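Local coordinates for protein predicted acetyltransferase (Clostridium acetobutylicum, PDB 3MGD) that binds acetyl-CoA and, as a member of the GNAT family, probably transfers its acetyl group to an acceptor that is not established, at residues 40-45 and 49-54. Sequence-based numbering, arbitrary orientation.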
ATOM      1  N   ARG A  40      -5.937  -3.925 -17.971  1.00 17.72           N
ATOM      2  CA  ARG A  40      -5.385  -2.571 -17.895  1.00 18.77           C
ATOM      3  C   ARG A  40      -4.317  -2.465 -16.804  1.00 18.08           C
ATOM      4  O   ARG A  40      -3.298  -1.836 -17.020  1.00 17.39           O
ATOM      5  CB  ARG A  40      -6.503  -1.555 -17.667  1.00 19.74           C
ATOM      6  CG  ARG A  40      -6.052  -0.100 -17.616  1.00 19.75           C
ATOM      7  CD  ARG A  40      -7.286   0.797 -17.513  1.00 27.73           C
ATOM      8  NE  ARG A  40      -8.019   0.538 -16.273  1.00 26.81           N
ATOM      9  CZ  ARG A  40      -9.256   0.955 -16.021  1.00 33.44           C
ATOM     10  NH1 ARG A  40      -9.932   1.650 -16.934  1.00 29.44           N
ATOM     11  NH2 ARG A  40      -9.824   0.666 -14.852  1.00 30.13           N
ATOM     12  N   TYR A  41      -4.556  -3.078 -15.643  1.00 22.01           N
ATOM     13  CA  TYR A  41      -3.576  -3.073 -14.547  1.00 20.38           C
ATOM     14  C   TYR A  41      -2.232  -3.676 -14.974  1.00 21.29           C
ATOM     15  O   TYR A  41      -1.169  -3.097 -14.713  1.00 20.04           O
ATOM     16  CB  TYR A  41      -4.102  -3.822 -13.323  1.00 20.61           C
ATOM     17  CG  TYR A  41      -3.079  -3.925 -12.211  1.00 21.00           C
ATOM     18  CD1 TYR A  41      -2.854  -2.858 -11.349  1.00 12.74           C
ATOM     19  CD2 TYR A  41      -2.326  -5.079 -12.038  1.00 21.96           C
ATOM     20  CE1 TYR A  41      -1.906  -2.935 -10.343  1.00 14.96           C
ATOM     21  CE2 TYR A  41      -1.376  -5.173 -11.032  1.00 21.50           C
ATOM     22  CZ  TYR A  41      -1.175  -4.099 -10.188  1.00 16.91           C
ATOM     23  OH  TYR A  41      -0.226  -4.187  -9.194  1.00 18.20           O
ATOM     24  N   PHE A  42      -2.285  -4.846 -15.614  1.00 20.64           N
ATOM     25  CA  PHE A  42      -1.073  -5.521 -16.070  1.00 20.87           C
ATOM     26  C   PHE A  42      -0.403  -4.717 -17.166  1.00 18.65           C
ATOM     27  O   PHE A  42       0.806  -4.484 -17.125  1.00 19.61           O
ATOM     28  CB  PHE A  42      -1.374  -6.952 -16.553  1.00 18.13           C
ATOM     29  CG  PHE A  42      -1.550  -7.948 -15.425  1.00 20.93           C
ATOM     30  CD1 PHE A  42      -0.470  -8.311 -14.637  1.00 17.18           C
ATOM     31  CD2 PHE A  42      -2.789  -8.522 -15.168  1.00 21.98           C
ATOM     32  CE1 PHE A  42      -0.619  -9.225 -13.610  1.00 18.91           C
ATOM     33  CE2 PHE A  42      -2.958  -9.436 -14.146  1.00 20.69           C
ATOM     34  CZ  PHE A  42      -1.873  -9.795 -13.360  1.00 13.27           C
ATOM     35  N   ASN A  43      -1.189  -4.264 -18.142  1.00 18.26           N
ATOM     36  CA  ASN A  43      -0.622  -3.441 -19.216  1.00 18.54           C
ATOM     37  C   ASN A  43       0.154  -2.229 -18.714  1.00 20.26           C
ATOM     38  O   ASN A  43       1.285  -1.990 -19.136  1.00 22.47           O
ATOM     39  CB  ASN A  43      -1.699  -3.007 -20.221  1.00 20.89           C
ATOM     40  CG  ASN A  43      -1.888  -4.022 -21.346  1.00 31.34           C
ATOM     41  OD1 ASN A  43      -1.088  -4.089 -22.286  1.00 29.58           O
ATOM     42  ND2 ASN A  43      -2.938  -4.823 -21.246  1.00 27.56           N
ATOM     43  N   ASN A  44      -0.466  -1.466 -17.823  1.00 16.71           N
ATOM     44  CA  ASN A  44       0.154  -0.278 -17.267  1.00 18.86           C
ATOM     45  C   ASN A  44       1.366  -0.534 -16.378  1.00 20.32           C
ATOM     46  O   ASN A  44       2.421   0.094 -16.550  1.00 19.60           O
ATOM     47  CB  ASN A  44      -0.883   0.548 -16.506  1.00 22.11           C
ATOM     48  CG  ASN A  44      -1.725   1.410 -17.437  1.00 35.40           C
ATOM     49  OD1 ASN A  44      -1.340   2.527 -17.789  1.00 39.41           O
ATOM     50  ND2 ASN A  44      -2.871   0.890 -17.848  1.00 30.72           N
ATOM     51  N   LYS A  45       1.225  -1.449 -15.432  1.00 16.90           N
ATOM     52  CA  LYS A  45       2.278  -1.665 -14.432  1.00 15.54           C
ATOM     53  C   LYS A  45       3.464  -2.425 -15.033  1.00 17.96           C
ATOM     54  O   LYS A  45       4.612  -2.200 -14.655  1.00 19.81           O
ATOM     55  CB  LYS A  45       1.734  -2.405 -13.213  1.00 15.29           C
ATOM     56  CG  LYS A  45       0.660  -1.628 -12.426  1.00 17.44           C
ATOM     57  CD  LYS A  45       1.116  -0.222 -12.030  1.00 24.53           C
ATOM     58  CE  LYS A  45       0.025   0.495 -11.217  1.00 21.33           C
ATOM     59  NZ  LYS A  45       0.353   1.912 -10.912  1.00 24.20           N
ATOM     60  N   ASN A  49       7.238  -0.873 -15.485  1.00 20.52           N
ATOM     61  CA  ASN A  49       8.109  -1.630 -14.574  1.00 22.23           C
ATOM     62  C   ASN A  49       7.808  -1.411 -13.099  1.00 24.77           C
ATOM     63  O   ASN A  49       8.700  -1.543 -12.249  1.00 24.40           O
ATOM     64  CB  ASN A  49       9.595  -1.323 -14.857  1.00 26.49           C
ATOM     65  CG  ASN A  49      10.532  -2.517 -14.559  1.00 35.47           C
ATOM     66  OD1 ASN A  49      10.136  -3.683 -14.622  1.00 36.98           O
ATOM     67  ND2 ASN A  49      11.786  -2.212 -14.261  1.00 41.76           N
ATOM     68  N   LEU A  50       6.559  -1.062 -12.799  1.00 19.85           N
ATOM     69  CA  LEU A  50       6.088  -0.950 -11.414  1.00 14.79           C
ATOM     70  C   LEU A  50       5.519  -2.278 -10.898  1.00 18.21           C
ATOM     71  O   LEU A  50       5.047  -2.366  -9.766  1.00 18.00           O
ATOM     72  CB  LEU A  50       5.034   0.155 -11.300  1.00 20.88           C
ATOM     73  CG  LEU A  50       5.598   1.572 -11.470  1.00 20.07           C
ATOM     74  CD1 LEU A  50       4.495   2.641 -11.510  1.00 19.53           C
ATOM     75  CD2 LEU A  50       6.621   1.878 -10.373  1.00 23.50           C
ATOM     76  N   LEU A  51       5.550  -3.293 -11.759  1.00 18.28           N
ATOM     77  CA  LEU A  51       5.177  -4.657 -11.405  1.00 15.52           C
ATOM     78  C   LEU A  51       6.163  -5.617 -12.070  1.00 17.64           C
ATOM     79  O   LEU A  51       6.491  -5.446 -13.240  1.00 17.63           O
ATOM     80  CB  LEU A  51       3.764  -4.972 -11.913  1.00 14.00           C
ATOM     81  CG  LEU A  51       3.245  -6.358 -11.512  1.00 16.67           C
ATOM     82  CD1 LEU A  51       2.867  -6.369 -10.010  1.00 16.08           C
ATOM     83  CD2 LEU A  51       2.062  -6.801 -12.394  1.00 17.51           C
ATOM     84  N   VAL A  52       6.646  -6.604 -11.320  1.00 17.58           N
ATOM     85  CA  VAL A  52       7.426  -7.704 -11.888  1.00 15.94           C
ATOM     86  C   VAL A  52       6.746  -9.016 -11.507  1.00 19.00           C
ATOM     87  O   VAL A  52       6.551  -9.298 -10.332  1.00 16.88           O
ATOM     88  CB  VAL A  52       8.883  -7.723 -11.360  1.00 21.48           C
ATOM     89  CG1 VAL A  52       9.622  -8.977 -11.836  1.00 18.18           C
ATOM     90  CG2 VAL A  52       9.638  -6.451 -11.794  1.00 22.32           C
ATOM     91  N   GLU A  53       6.372  -9.812 -12.499  1.00 19.87           N
ATOM     92  CA  GLU A  53       5.681 -11.065 -12.211  1.00 19.54           C
ATOM     93  C   GLU A  53       6.488 -12.216 -12.770  1.00 20.21           C
ATOM     94  O   GLU A  53       6.679 -12.326 -13.979  1.00 20.18           O
ATOM     95  CB  GLU A  53       4.243 -11.059 -12.751  1.00 19.78           C
ATOM     96  CG  GLU A  53       3.503 -12.411 -12.588  1.00 15.58           C
ATOM     97  CD  GLU A  53       2.005 -12.262 -12.312  1.00 21.53           C
ATOM     98  OE1 GLU A  53       1.280 -13.278 -12.434  1.00 19.70           O
ATOM     99  OE2 GLU A  53       1.545 -11.143 -11.983  1.00 19.45           O
ATOM    100  N   TRP A  54       7.000 -13.048 -11.868  1.00 17.19           N
ATOM    101  CA  TRP A  54       7.778 -14.205 -12.256  1.00 17.14           C
ATOM    102  C   TRP A  54       6.829 -15.365 -12.536  1.00 21.12           C
ATOM    103  O   TRP A  54       5.780 -15.503 -11.892  1.00 19.75           O
ATOM    104  CB  TRP A  54       8.759 -14.590 -11.147  1.00 16.67           C
ATOM    105  CG  TRP A  54      10.051 -13.831 -11.187  1.00 21.16           C
ATOM    106  CD1 TRP A  54      10.344 -12.654 -10.550  1.00 19.57           C
ATOM    107  CD2 TRP A  54      11.230 -14.208 -11.906  1.00 17.81           C
ATOM    108  NE1 TRP A  54      11.646 -12.278 -10.831  1.00 22.62           N
ATOM    109  CE2 TRP A  54      12.207 -13.224 -11.658  1.00 18.75           C
ATOM    110  CE3 TRP A  54      11.557 -15.295 -12.727  1.00 18.21           C
ATOM    111  CZ2 TRP A  54      13.481 -13.282 -12.221  1.00 24.92           C
ATOM    112  CZ3 TRP A  54      12.820 -15.355 -13.281  1.00 20.31           C
ATOM    113  CH2 TRP A  54      13.769 -14.355 -13.029  1.00 24.57           C
TER
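L51 holds CG anti to its backbone N (chi1 -176°), whereas F42 turns CG anti to its carbonyl carbon (chi1 -78°); together these torsions bring one methyl of the leucine, CD2, against the rings of F42 and Y41, and the other, CD1, beside the Y41 hydroxyl. This is an instance of how a strand residue just after a helix can pack back on that helix while a last-turn carbonyl takes amides of the turn. CD2 of L51 lies 3.7 Å from CD1 of F42 and 4.0 Å from CE2 of Y41, while CD1 of L51 sits 3.9 Å from OH of Y41. One strand residue thus touches two successive helix side chains. Closer to the turn, CB of K45 meets CB of L51 at 3.5 Å, and within the helix the lysine CG lies over one face of the Y41 ring, offset toward its rim. Further along the strand, OE2 of E53 approaches the edge of the F42 ring, 3.3 Å from CE1, and is also hydrogen-bonded to N89. The backbone makes the change of direction: N49 ends the helix in a Schellman motif, and O of K45 accepts L50 N at 2.9 Å, plus a weak bond from L51 N. The K45 amine forms a salt bridge with D72 of the second subunit, whose P75 packs on Y41. In this tight GNAT-fold connection, helix 35-47 packs through F42 against helix 12-25, and strand 51-58 runs antiparallel between strands 3-6 and 61-72.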